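Local structure of vitamin B12-binding protein (Vibrio cholerae O395, 5YSC) at residues P19-I24 with G40-A45; A30-Y35 with T251-D256; V46-D51 with L59-N64; L76-I81 with L99-Y104. The protein binds vitamin B12 in the periplasm and probably delivers it to the BtuC subunits of the BtuCDF ABC transporter for import. One frame throughout, in Å; residues are numbered along the deposited sequence.

Contact 1. Residues P19-I24 with G40-A45; sequences PAERII and GDKLVA
Ile23 and Leu43 pair in parallel between the two strands of a beta-alpha-beta unit, strand 23-25, helix 28-36 and strand 43-45, in which 43-45 forms an outer strand of a four-stranded parallel sheet. Two backbone bonds zip the strands: Ile23 N donates to Lys42 O, and Ile23 O accepts from Val44 N at 2.8 Å in the carbonyl plane. Between Ile23 and Ile24 the register slips by one residue, a beta bulge, and Ile24 pairs with Ala45. On one face Ile23 CG2 meets Leu43 CD2 at 3.8 Å; on the other Ile24 CG1 touches Ala45 CB at 4.1 Å. Val44, set at the bulge, crosses Ile24 at about a right angle and touches its CG1 through CG2, while its CG1 sits over the centre of the Arg22 guanidinium, 3.9 Å above the plane. Arg22 NE is bonded to Leu76 O, which ties the approach to strand 23-25 to the end of helix 70-76. Ahead of the strands, Lys42 and Glu21 run side by side. The lysine chain, bent at chi2 (-55°), passes Ala20 O with CG at 3.4 Å, and its NZ reaches the syn side of Glu21 OE2, a salt bridge of 3.1 Å.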
loop_
_atom_site.group_PDB
_atom_site.type_symbol
_atom_site.label_atom_id
_atom_site.label_comp_id
_atom_site.label_asym_id
_atom_site.label_seq_id
_atom_site.Cartn_x
_atom_site.Cartn_y
_atom_site.Cartn_z
ATOM N N PRO A 19 26.667 -2.794 -5.580
ATOM C CA PRO A 19 25.908 -1.762 -6.297
ATOM C C PRO A 19 25.349 -2.328 -7.590
ATOM O O PRO A 19 26.080 -2.625 -8.538
ATOM C CB PRO A 19 26.954 -0.669 -6.542
ATOM C CG PRO A 19 28.203 -1.435 -6.696
ATOM C CD PRO A 19 28.117 -2.543 -5.668
ATOM N N ALA A 20 24.040 -2.495 -7.623
ATOM C CA ALA A 20 23.386 -3.085 -8.768
ATOM C C ALA A 20 23.328 -2.091 -9.924
ATOM O O ALA A 20 23.169 -0.873 -9.741
ATOM C CB ALA A 20 21.989 -3.549 -8.376
ATOM N N GLU A 21 23.391 -2.606 -11.102
ATOM C CA GLU A 21 23.378 -1.814 -12.266
ATOM C C GLU A 21 22.175 -1.941 -13.146
ATOM O O GLU A 21 21.976 -1.094 -13.900
ATOM C CB GLU A 21 24.553 -2.170 -13.152
ATOM C CG GLU A 21 25.893 -1.658 -12.698
ATOM C CD GLU A 21 25.978 -0.157 -12.412
ATOM O OE1 GLU A 21 26.623 0.198 -11.428
ATOM O OE2 GLU A 21 25.484 0.612 -13.191
ATOM N N ARG A 22 21.407 -3.014 -13.017
ATOM C CA ARG A 22 20.244 -3.288 -13.863
ATOM C C ARG A 22 19.144 -3.816 -12.938
ATOM O O ARG A 22 19.106 -5.005 -12.622
ATOM C CB ARG A 22 20.572 -4.292 -14.961
ATOM C CG ARG A 22 21.643 -3.830 -15.935
ATOM C CD ARG A 22 21.715 -4.755 -17.110
ATOM N NE ARG A 22 20.448 -4.747 -17.827
ATOM C CZ ARG A 22 20.136 -3.876 -18.778
ATOM N NH1 ARG A 22 21.004 -2.949 -19.146
ATOM N NH2 ARG A 22 18.951 -3.934 -19.362
ATOM N N ILE A 23 18.267 -2.933 -12.468
ATOM C CA ILE A 23 17.316 -3.296 -11.416
ATOM C C ILE A 23 15.921 -3.388 -12.019
ATOM O O ILE A 23 15.544 -2.573 -12.856
ATOM C CB ILE A 23 17.370 -2.281 -10.252
ATOM C CG1 ILE A 23 18.791 -2.184 -9.706
ATOM C CG2 ILE A 23 16.481 -2.715 -9.090
ATOM C CD1 ILE A 23 18.971 -1.157 -8.590
ATOM N N ILE A 24 15.146 -4.389 -11.601
ATOM C CA ILE A 24 13.760 -4.525 -12.046
ATOM C C ILE A 24 12.869 -4.496 -10.821
ATOM O O ILE A 24 13.169 -5.152 -9.825
ATOM C CB ILE A 24 13.558 -5.819 -12.843
ATOM C CG1 ILE A 24 14.266 -5.686 -14.200
ATOM C CG2 ILE A 24 12.068 -6.141 -13.047
ATOM C CD1 ILE A 24 14.124 -6.927 -15.084
ATOM N N GLY A 40 16.865 4.549 -8.287
ATOM C CA GLY A 40 15.980 4.827 -9.408
ATOM C C GLY A 40 16.695 4.896 -10.739
ATOM O O GLY A 40 16.158 4.454 -11.766
ATOM N N ASP A 41 17.906 5.437 -10.740
ATOM C CA ASP A 41 18.670 5.582 -11.973
ATOM C C ASP A 41 19.090 4.242 -12.562
ATOM O O ASP A 41 19.437 4.157 -13.738
ATOM C CB ASP A 41 19.909 6.442 -11.730
ATOM C CG ASP A 41 19.560 7.862 -11.363
ATOM O OD1 ASP A 41 18.387 8.246 -11.519
ATOM O OD2 ASP A 41 20.462 8.595 -10.920
ATOM N N LYS A 42 19.060 3.202 -11.737
ATOM C CA LYS A 42 19.475 1.862 -12.176
ATOM C C LYS A 42 18.308 0.964 -12.555
ATOM O O LYS A 42 18.532 -0.174 -12.987
ATOM C CB LYS A 42 20.308 1.172 -11.095
ATOM C CG LYS A 42 21.517 1.935 -10.658
ATOM C CD LYS A 42 22.386 2.267 -11.811
ATOM C CE LYS A 42 23.681 2.823 -11.298
ATOM N NZ LYS A 42 24.390 3.428 -12.423
ATOM N N LEU A 43 17.066 1.441 -12.420
ATOM C CA LEU A 43 15.929 0.670 -12.885
ATOM C C LEU A 43 15.925 0.545 -14.391
ATOM O O LEU A 43 16.085 1.530 -15.131
ATOM C CB LEU A 43 14.612 1.299 -12.439
ATOM C CG LEU A 43 14.359 1.231 -10.956
ATOM C CD1 LEU A 43 13.223 2.194 -10.560
ATOM C CD2 LEU A 43 14.003 -0.173 -10.541
ATOM N N VAL A 44 15.695 -0.676 -14.857
ATOM C CA VAL A 44 15.559 -0.942 -16.282
ATOM C C VAL A 44 14.184 -1.499 -16.629
ATOM O O VAL A 44 13.881 -1.646 -17.819
ATOM C CB VAL A 44 16.674 -1.882 -16.805
ATOM C CG1 VAL A 44 18.049 -1.282 -16.584
ATOM C CG2 VAL A 44 16.602 -3.247 -16.137
ATOM N N ALA A 45 13.348 -1.816 -15.635
ATOM C CA ALA A 45 11.950 -2.143 -15.879
ATOM C C ALA A 45 11.200 -2.105 -14.556
ATOM O O ALA A 45 11.796 -2.268 -13.477
ATOM C CB ALA A 45 11.765 -3.520 -16.536
#

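Contact 2. Residues A30-Y35 with T251-D256; sequences ATEIAY and TPRTLD
Glu32, on helix 28-36, reaches Thr251 and Arg253 at the turn leading into helix 254-267. The tight part is polar. Arg253 grips the carboxylate side-on with two nitrogens: NE donates to Glu32 OE1 at 2.9 Å, and NH2 to Glu32 OE2 at 2.8 Å with a nearly straight N-H (175°). Both oxygens lie close to the guanidinium plane, yet the flat groups are turned 45° apart, and NH2 meets OE2 from above the carboxylate plane. The glutamate chain is extended beyond CG, and Thr251 CG2 packs against Glu32 CB at 3.6 Å. Arg249 supplies a second salt bridge to OE2, and the two arginines would probably favour the ionised form of this buried carboxylate. The Tyr52 ring makes a cation-pi contact with the Arg253 guanidinium. A water fills in beside the ion pair, donating to Glu32 OE2 and accepting from Thr251 OG1 at 2.8 Å. The apolar part is sparser, with Ile33 CD1 alone touching Pro252 CD, at 3.6 Å, and Thr251 CA; the proline is partly exposed. In the turn that leads into the helix Thr251 OG1 weakly accepts from Arg253 N, and Thr251 N donates to Thr254 OG1: Thr251 and Thr254 form a capping box.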
loop_
_atom_site.group_PDB
_atom_site.type_symbol
_atom_site.label_atom_id
_atom_site.label_comp_id
_atom_site.label_asym_id
_atom_site.label_seq_id
_atom_site.Cartn_x
_atom_site.Cartn_y
_atom_site.Cartn_z
ATOM N N ALA A 30 7.166 -0.993 -4.922
ATOM C CA ALA A 30 8.580 -1.324 -4.997
ATOM C C ALA A 30 9.353 -0.306 -5.830
ATOM O O ALA A 30 10.541 -0.047 -5.560
ATOM C CB ALA A 30 8.731 -2.729 -5.554
ATOM N N THR A 31 8.694 0.291 -6.814
ATOM C CA THR A 31 9.298 1.338 -7.599
ATOM C C THR A 31 9.472 2.592 -6.758
ATOM O O THR A 31 10.537 3.225 -6.800
ATOM C CB THR A 31 8.437 1.589 -8.832
ATOM O OG1 THR A 31 8.418 0.391 -9.613
ATOM C CG2 THR A 31 8.953 2.757 -9.653
ATOM N N GLU A 32 8.473 2.935 -5.956
ATOM C CA GLU A 32 8.646 4.095 -5.085
ATOM C C GLU A 32 9.821 3.892 -4.124
ATOM O O GLU A 32 10.653 4.787 -3.937
ATOM C CB GLU A 32 7.346 4.417 -4.321
ATOM C CG GLU A 32 6.169 4.814 -5.255
ATOM C CD GLU A 32 5.048 5.577 -4.600
ATOM O OE1 GLU A 32 5.316 6.459 -3.753
ATOM O OE2 GLU A 32 3.873 5.308 -4.958
ATOM N N ILE A 33 9.885 2.728 -3.471
ATOM C CA ILE A 33 10.937 2.487 -2.485
ATOM C C ILE A 33 12.293 2.443 -3.150
ATOM O O ILE A 33 13.297 2.875 -2.558
ATOM C CB ILE A 33 10.637 1.193 -1.708
ATOM C CG1 ILE A 33 9.426 1.401 -0.781
ATOM C CG2 ILE A 33 11.841 0.765 -0.950
ATOM C CD1 ILE A 33 9.565 2.444 0.150
ATOM N N ALA A 34 12.348 1.918 -4.377
ATOM C CA ALA A 34 13.612 1.886 -5.119
ATOM C C ALA A 34 14.148 3.298 -5.345
ATOM O O ALA A 34 15.333 3.570 -5.098
ATOM C CB ALA A 34 13.449 1.129 -6.441
ATOM N N TYR A 35 13.287 4.222 -5.793
ATOM C CA TYR A 35 13.752 5.604 -5.961
ATOM C C TYR A 35 14.165 6.221 -4.635
ATOM O O TYR A 35 15.217 6.879 -4.561
ATOM C CB TYR A 35 12.682 6.470 -6.633
ATOM C CG TYR A 35 12.716 6.409 -8.138
ATOM C CD1 TYR A 35 12.022 5.431 -8.808
ATOM C CD2 TYR A 35 13.423 7.339 -8.905
ATOM C CE1 TYR A 35 12.031 5.348 -10.178
ATOM C CE2 TYR A 35 13.438 7.255 -10.277
ATOM C CZ TYR A 35 12.725 6.258 -10.919
ATOM O OH TYR A 35 12.707 6.172 -12.330
ATOM N N THR A 251 5.023 2.920 1.030
ATOM C CA THR A 251 6.021 3.810 0.459
ATOM C C THR A 251 6.199 4.976 1.419
ATOM O O THR A 251 5.462 5.094 2.400
ATOM C CB THR A 251 5.593 4.416 -0.881
ATOM O OG1 THR A 251 4.557 5.352 -0.587
ATOM C CG2 THR A 251 5.000 3.378 -1.811
ATOM N N PRO A 252 7.143 5.868 1.159
ATOM C CA PRO A 252 7.170 7.117 1.946
ATOM C C PRO A 252 5.868 7.883 1.930
ATOM O O PRO A 252 5.540 8.524 2.947
ATOM C CB PRO A 252 8.293 7.905 1.267
ATOM C CG PRO A 252 9.216 6.774 0.749
ATOM C CD PRO A 252 8.253 5.793 0.210
ATOM N N ARG A 253 5.104 7.825 0.824
ATOM C CA ARG A 253 3.846 8.544 0.785
ATOM C C ARG A 253 2.795 7.919 1.691
ATOM O O ARG A 253 1.778 8.549 1.978
ATOM C CB ARG A 253 3.378 8.677 -0.668
ATOM C CG ARG A 253 4.374 9.356 -1.544
ATOM C CD ARG A 253 3.766 9.822 -2.844
ATOM N NE ARG A 253 3.420 8.703 -3.705
ATOM C CZ ARG A 253 2.555 8.720 -4.710
ATOM N NH1 ARG A 253 1.817 9.791 -4.974
ATOM N NH2 ARG A 253 2.378 7.602 -5.439
ATOM N N THR A 254 3.008 6.702 2.182
ATOM C CA THR A 254 2.066 6.160 3.149
ATOM C C THR A 254 1.976 7.036 4.387
ATOM O O THR A 254 0.936 7.074 5.018
ATOM C CB THR A 254 2.449 4.719 3.511
ATOM O OG1 THR A 254 2.619 3.965 2.295
ATOM C CG2 THR A 254 1.387 4.033 4.382
ATOM N N LEU A 255 3.011 7.811 4.712
ATOM C CA LEU A 255 2.839 8.697 5.853
ATOM C C LEU A 255 1.841 9.824 5.569
ATOM O O LEU A 255 1.191 10.289 6.506
ATOM C CB LEU A 255 4.186 9.234 6.293
ATOM C CG LEU A 255 5.117 8.096 6.727
ATOM C CD1 LEU A 255 6.421 8.708 7.264
ATOM C CD2 LEU A 255 4.511 7.124 7.731
ATOM N N ASP A 256 1.617 10.209 4.297
ATOM C CA ASP A 256 0.470 11.069 4.000
ATOM C C ASP A 256 -0.852 10.314 4.147
ATOM O O ASP A 256 -1.854 10.881 4.579
ATOM C CB ASP A 256 0.566 11.665 2.587
ATOM C CG ASP A 256 1.588 12.814 2.493
ATOM O OD1 ASP A 256 1.805 13.518 3.504
ATOM O OD2 ASP A 256 2.200 12.998 1.448
HETATM O O HOH W 1 2.552 5.584 -2.463
#

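Contact 3. Residues V46-D51 with L59-N64; sequences VSEYSD and LERVAN. With SO4 (sulfate ion), chain C.
Val46 and Arg61 lie side by side and point the same way, Val46 CG2 coming within 3.3 Å of Arg61 NH1 where the two backbones are bridged. The arginine chain turns at chi2 (86°), which swings CD away from an extended course, and its guanidinium lies with one face over Ser47 O. Arg61 NH2 donates to Ser50 O at 3.0 Å, from above the carbonyl plane, while NH1 bonds back to Leu59 O. A sulfate ion, probably from the crystallisation liquor, sits at the guanidinium edge: Arg61 NE holds sulfate O4 at 2.6 Å and Arg61 NH2 holds sulfate O1 at 2.8 Å. Tyr49 N is a further donor to that O1. Glu48 and Asn64 also run alongside each other, but their flat ends are turned 75° apart; Asn64 ND2 meets Glu48 OE2 at 3.1 Å from above the carboxylate plane, and Asn64 OD1 accepts from Thr67 N. Glu48, Tyr49 and Asn64 belong to the cyanocobalamin pocket, and Glu48 OE1 makes a weak hydrogen bond to the ligand. Both segments lie in the connection between strand 43-45 and helix 70-76: Val46 rests on Thr31 of helix 28-36, and Val62 touches Ile24 of strand 23-25 as well as Ile73 and Leu76 of helix 70-76.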
loop_
_atom_site.group_PDB
_atom_site.type_symbol
_atom_site.label_atom_id
_atom_site.label_comp_id
_atom_site.label_asym_id
_atom_site.label_seq_id
_atom_site.Cartn_x
_atom_site.Cartn_y
_atom_site.Cartn_z
ATOM N N VAL A 46 9.892 -1.896 -14.661
ATOM C CA VAL A 46 9.009 -1.763 -13.509
ATOM C C VAL A 46 7.687 -2.449 -13.850
ATOM O O VAL A 46 7.562 -3.121 -14.879
ATOM C CB VAL A 46 8.804 -0.284 -13.118
ATOM C CG1 VAL A 46 10.131 0.351 -12.683
ATOM C CG2 VAL A 46 8.114 0.474 -14.236
ATOM N N SER A 47 6.698 -2.301 -12.980
ATOM C CA SER A 47 5.370 -2.858 -13.150
ATOM C C SER A 47 4.421 -1.849 -13.780
ATOM O O SER A 47 4.678 -0.649 -13.796
ATOM C CB SER A 47 4.816 -3.290 -11.805
ATOM O OG SER A 47 4.370 -2.172 -11.067
ATOM N N GLU A 48 3.315 -2.364 -14.314
ATOM C CA GLU A 48 2.164 -1.521 -14.594
ATOM C C GLU A 48 1.775 -0.814 -13.302
ATOM O O GLU A 48 1.938 -1.353 -12.205
ATOM C CB GLU A 48 0.985 -2.352 -15.138
ATOM C CG GLU A 48 1.172 -2.812 -16.592
ATOM C CD GLU A 48 0.022 -3.681 -17.142
ATOM O OE1 GLU A 48 -1.163 -3.464 -16.825
ATOM O OE2 GLU A 48 0.333 -4.621 -17.904
ATOM N N TYR A 49 1.323 0.423 -13.435
ATOM C CA TYR A 49 1.021 1.300 -12.318
ATOM C C TYR A 49 2.238 1.766 -11.534
ATOM O O TYR A 49 2.063 2.419 -10.508
ATOM C CB TYR A 49 0.019 0.666 -11.369
ATOM C CG TYR A 49 -1.371 0.858 -11.872
ATOM C CD1 TYR A 49 -1.886 0.004 -12.801
ATOM C CD2 TYR A 49 -2.137 1.911 -11.448
ATOM C CE1 TYR A 49 -3.169 0.169 -13.299
ATOM C CE2 TYR A 49 -3.421 2.102 -11.922
ATOM C CZ TYR A 49 -3.928 1.220 -12.848
ATOM O OH TYR A 49 -5.199 1.396 -13.323
ATOM N N SER A 50 3.455 1.504 -11.996
ATOM C CA SER A 50 4.644 2.143 -11.425
ATOM C C SER A 50 4.706 3.538 -12.024
ATOM O O SER A 50 5.425 3.805 -12.989
ATOM C CB SER A 50 5.915 1.352 -11.714
ATOM O OG SER A 50 5.965 0.137 -11.000
ATOM N N ASP A 51 3.912 4.438 -11.444
ATOM C CA ASP A 51 3.765 5.805 -11.954
ATOM C C ASP A 51 4.307 6.858 -11.005
ATOM O O ASP A 51 4.000 8.056 -11.169
ATOM C CB ASP A 51 2.309 6.094 -12.246
ATOM C CG ASP A 51 1.409 5.921 -11.031
ATOM O OD1 ASP A 51 1.885 5.775 -9.866
ATOM O OD2 ASP A 51 0.184 5.960 -11.266
ATOM N N LEU A 59 9.753 3.902 -18.118
ATOM C CA LEU A 59 10.418 2.633 -18.151
ATOM C C LEU A 59 9.584 1.495 -18.639
ATOM O O LEU A 59 8.436 1.511 -18.513
ATOM C CB LEU A 59 10.933 2.310 -16.797
ATOM C CG LEU A 59 11.829 3.317 -16.099
ATOM C CD1 LEU A 59 12.109 3.044 -14.633
ATOM C CD2 LEU A 59 13.103 3.415 -16.862
ATOM N N GLU A 60 10.198 0.466 -19.212
ATOM C CA GLU A 60 9.323 -0.570 -19.727
ATOM C C GLU A 60 8.718 -1.390 -18.586
ATOM O O GLU A 60 9.236 -1.432 -17.466
ATOM C CB GLU A 60 10.024 -1.459 -20.760
ATOM C CG GLU A 60 11.245 -2.186 -20.355
ATOM C CD GLU A 60 11.789 -3.021 -21.517
ATOM O OE1 GLU A 60 11.037 -3.313 -22.480
ATOM O OE2 GLU A 60 12.978 -3.367 -21.480
ATOM N N ARG A 61 7.562 -1.982 -18.873
ATOM C CA ARG A 61 6.773 -2.745 -17.914
ATOM C C ARG A 61 7.002 -4.241 -18.102
ATOM O O ARG A 61 7.036 -4.732 -19.234
ATOM C CB ARG A 61 5.301 -2.427 -18.089
ATOM C CG ARG A 61 4.870 -1.200 -17.345
ATOM C CD ARG A 61 5.062 0.112 -18.063
ATOM N NE ARG A 61 4.470 1.130 -17.187
ATOM C CZ ARG A 61 5.139 2.018 -16.458
ATOM N NH1 ARG A 61 6.457 2.160 -16.559
ATOM N NH2 ARG A 61 4.456 2.810 -15.657
ATOM N N VAL A 62 7.160 -4.962 -16.994
ATOM C CA VAL A 62 7.333 -6.412 -17.083
ATOM C C VAL A 62 6.412 -7.137 -16.120
ATOM O O VAL A 62 6.595 -8.327 -15.860
ATOM C CB VAL A 62 8.791 -6.822 -16.836
ATOM C CG1 VAL A 62 9.677 -6.356 -18.008
ATOM C CG2 VAL A 62 9.308 -6.289 -15.510
ATOM N N ALA A 63 5.424 -6.453 -15.565
ATOM C CA ALA A 63 4.573 -7.132 -14.595
ATOM C C ALA A 63 3.256 -6.390 -14.434
ATOM O O ALA A 63 3.192 -5.164 -14.547
ATOM C CB ALA A 63 5.252 -7.272 -13.234
ATOM N N ASN A 64 2.209 -7.158 -14.155
ATOM C CA ASN A 64 0.902 -6.619 -13.815
ATOM C C ASN A 64 0.265 -7.586 -12.834
ATOM O O ASN A 64 0.923 -8.498 -12.330
ATOM C CB ASN A 64 0.029 -6.402 -15.052
ATOM C CG ASN A 64 -0.185 -7.667 -15.836
ATOM O OD1 ASN A 64 -0.445 -8.734 -15.282
ATOM N ND2 ASN A 64 -0.074 -7.549 -17.148
HETATM S S SO4 C . 1.088 1.434 -16.948
HETATM O O1 SO4 C . 1.767 2.192 -15.881
HETATM O O2 SO4 C . 0.643 2.346 -18.003
HETATM O O3 SO4 C . -0.077 0.769 -16.366
HETATM O O4 SO4 C . 1.987 0.461 -17.568
#

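Contact 4. Residues L76-I81 with L99-Y104; sequences LKPDLI and LGFTIY
Ile81 and Ile103 form a parallel bridge in the beta-alpha-beta unit made of strand 80-83, helix 90-98 and strand 103-105, the last an outer strand of the four-stranded sheet. Its backbone bonds both use Ile81, whose N donates to Thr102 O and whose O accepts from Tyr104 N, each at 2.9 Å. Two longer CA-H...O contacts accompany them, from Leu80 CA to Thr102 O and from Ile103 CA to Ile81 O. Apolar contacts gather round Phe101, which follows the Schellman motif at Gly100 that ends helix 90-98. Ile81 CD1 makes an off-centre CH-pi contact with the Phe101 ring, 4.3 Å from its centroid, and touches CG and CB, while Pro78 CD meets Phe101 CE1 at 3.6 Å. Leu96 of helix 90-98 also packs against Ile81, Phe101 and Ile103. Leu80 CD1 reaches more loosely to Tyr104 CB, at 4.3 Å. Just ahead of the strands, two waters link the segments. One water donates to Pro78 O and accepts from Thr102 N at 2.8 Å; a second donates to Asp79 O at 2.6 Å and lies 2.8 Å from Thr102 OG1.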
loop_
_atom_site.group_PDB
_atom_site.type_symbol
_atom_site.label_atom_id
_atom_site.label_comp_id
_atom_site.label_asym_id
_atom_site.label_seq_id
_atom_site.Cartn_x
_atom_site.Cartn_y
_atom_site.Cartn_z
ATOM N N LEU A 76 16.380 -8.738 -20.201
ATOM C CA LEU A 76 16.926 -7.562 -19.533
ATOM C C LEU A 76 18.122 -7.853 -18.650
ATOM O O LEU A 76 18.839 -6.915 -18.290
ATOM C CB LEU A 76 15.845 -6.875 -18.688
ATOM C CG LEU A 76 14.793 -6.099 -19.495
ATOM C CD1 LEU A 76 13.584 -5.756 -18.651
ATOM C CD2 LEU A 76 15.397 -4.821 -20.080
ATOM N N LYS A 77 18.319 -9.112 -18.288
ATOM C CA LYS A 77 19.486 -9.522 -17.514
ATOM C C LYS A 77 19.725 -8.719 -16.232
ATOM O O LYS A 77 20.823 -8.221 -16.014
ATOM C CB LYS A 77 20.739 -9.462 -18.394
ATOM C CG LYS A 77 20.558 -10.107 -19.760
ATOM C CD LYS A 77 21.720 -9.803 -20.685
ATOM C CE LYS A 77 22.494 -11.065 -21.014
ATOM N NZ LYS A 77 22.828 -11.157 -22.460
ATOM N N PRO A 78 18.714 -8.615 -15.377
ATOM C CA PRO A 78 18.856 -7.817 -14.163
ATOM C C PRO A 78 19.857 -8.442 -13.218
ATOM O O PRO A 78 19.997 -9.663 -13.156
ATOM C CB PRO A 78 17.437 -7.824 -13.569
ATOM C CG PRO A 78 16.916 -9.177 -13.937
ATOM C CD PRO A 78 17.459 -9.397 -15.358
ATOM N N ASP A 79 20.573 -7.605 -12.474
ATOM C CA ASP A 79 21.368 -8.118 -11.373
ATOM C C ASP A 79 20.668 -7.949 -10.037
ATOM O O ASP A 79 21.185 -8.414 -9.022
ATOM C CB ASP A 79 22.761 -7.468 -11.355
ATOM C CG ASP A 79 22.722 -5.953 -11.290
ATOM O OD1 ASP A 79 21.620 -5.380 -11.191
ATOM O OD2 ASP A 79 23.805 -5.326 -11.337
ATOM N N LEU A 80 19.485 -7.324 -10.029
ATOM C CA LEU A 80 18.642 -7.259 -8.839
ATOM C C LEU A 80 17.178 -7.139 -9.260
ATOM O O LEU A 80 16.849 -6.272 -10.068
ATOM C CB LEU A 80 19.023 -6.060 -7.963
ATOM C CG LEU A 80 18.093 -5.829 -6.769
ATOM C CD1 LEU A 80 18.210 -7.005 -5.809
ATOM C CD2 LEU A 80 18.412 -4.505 -6.068
ATOM N N ILE A 81 16.302 -7.966 -8.676
ATOM C CA ILE A 81 14.864 -7.902 -8.887
ATOM C C ILE A 81 14.239 -7.601 -7.529
ATOM O O ILE A 81 14.561 -8.245 -6.530
ATOM C CB ILE A 81 14.299 -9.211 -9.485
ATOM C CG1 ILE A 81 14.931 -9.520 -10.841
ATOM C CG2 ILE A 81 12.777 -9.150 -9.564
ATOM C CD1 ILE A 81 14.427 -10.788 -11.505
ATOM N N LEU A 99 15.783 -19.606 -11.550
ATOM C CA LEU A 99 16.657 -19.137 -12.612
ATOM C C LEU A 99 17.915 -18.462 -12.088
ATOM O O LEU A 99 18.764 -18.090 -12.901
ATOM C CB LEU A 99 15.902 -18.170 -13.509
ATOM C CG LEU A 99 14.909 -18.784 -14.490
ATOM C CD1 LEU A 99 14.044 -17.680 -15.125
ATOM C CD2 LEU A 99 15.676 -19.534 -15.548
ATOM N N GLY A 100 18.038 -18.279 -10.767
ATOM C CA GLY A 100 19.237 -17.767 -10.160
ATOM C C GLY A 100 19.351 -16.262 -10.085
ATOM O O GLY A 100 20.458 -15.752 -9.905
ATOM N N PHE A 101 18.250 -15.533 -10.204
ATOM C CA PHE A 101 18.312 -14.084 -10.056
ATOM C C PHE A 101 18.441 -13.667 -8.594
ATOM O O PHE A 101 17.913 -14.302 -7.673
ATOM C CB PHE A 101 17.079 -13.431 -10.664
ATOM C CG PHE A 101 17.044 -13.492 -12.144
ATOM C CD1 PHE A 101 17.916 -12.734 -12.883
ATOM C CD2 PHE A 101 16.137 -14.304 -12.799
ATOM C CE1 PHE A 101 17.896 -12.770 -14.240
ATOM C CE2 PHE A 101 16.103 -14.349 -14.182
ATOM C CZ PHE A 101 16.996 -13.577 -14.902
ATOM N N THR A 102 19.165 -12.570 -8.382
ATOM C CA THR A 102 19.244 -11.994 -7.058
ATOM C C THR A 102 17.946 -11.231 -6.834
ATOM O O THR A 102 17.613 -10.326 -7.608
ATOM C CB THR A 102 20.459 -11.090 -6.922
ATOM O OG1 THR A 102 21.646 -11.868 -7.135
ATOM C CG2 THR A 102 20.515 -10.503 -5.539
ATOM N N ILE A 103 17.204 -11.628 -5.808
ATOM C CA ILE A 103 15.881 -11.086 -5.555
ATOM C C ILE A 103 15.793 -10.578 -4.133
ATOM O O ILE A 103 16.066 -11.312 -3.173
ATOM C CB ILE A 103 14.778 -12.130 -5.793
ATOM C CG1 ILE A 103 14.820 -12.620 -7.230
ATOM C CG2 ILE A 103 13.398 -11.524 -5.481
ATOM C CD1 ILE A 103 14.175 -13.955 -7.436
ATOM N N TYR A 104 15.336 -9.339 -3.988
ATOM C CA TYR A 104 14.959 -8.802 -2.710
ATOM C C TYR A 104 13.454 -8.958 -2.551
ATOM O O TYR A 104 12.687 -8.477 -3.378
ATOM C CB TYR A 104 15.402 -7.336 -2.607
ATOM C CG TYR A 104 14.978 -6.750 -1.293
ATOM C CD1 TYR A 104 15.704 -7.000 -0.133
ATOM C CD2 TYR A 104 13.821 -5.981 -1.199
ATOM C CE1 TYR A 104 15.309 -6.502 1.066
ATOM C CE2 TYR A 104 13.425 -5.466 0.006
ATOM C CZ TYR A 104 14.176 -5.719 1.142
ATOM O OH TYR A 104 13.778 -5.272 2.367
HETATM O O HOH W 2 20.444 -11.314 -10.495
HETATM O O HOH W 3 22.889 -10.412 -9.188
#

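In the fold
Contacts 1 and 4 belong to one four-stranded parallel sheet, pairing its outer strands with neighbouring inner strands 23-25 and 80-83; Asp79 joins them by accepting from the backbone N-H groups of Glu21 and Arg22. Both rest mainly on backbone bonds and apolar packing, with a salt bridge at the outer end of contact 1 and an aromatic ring in contact 4, and lie well away from the chain's centre. Contact 2, the most buried and most central, instead joins elements 216 residues apart through an ion pair. Contact 3 is a loop-to-loop contact at the vitamin pocket, rich in side-chain polar bonds. Helix 28-36 connects these regions: Tyr35 packs on Leu43, and Thr31 is hydrogen-bonded to Ser50.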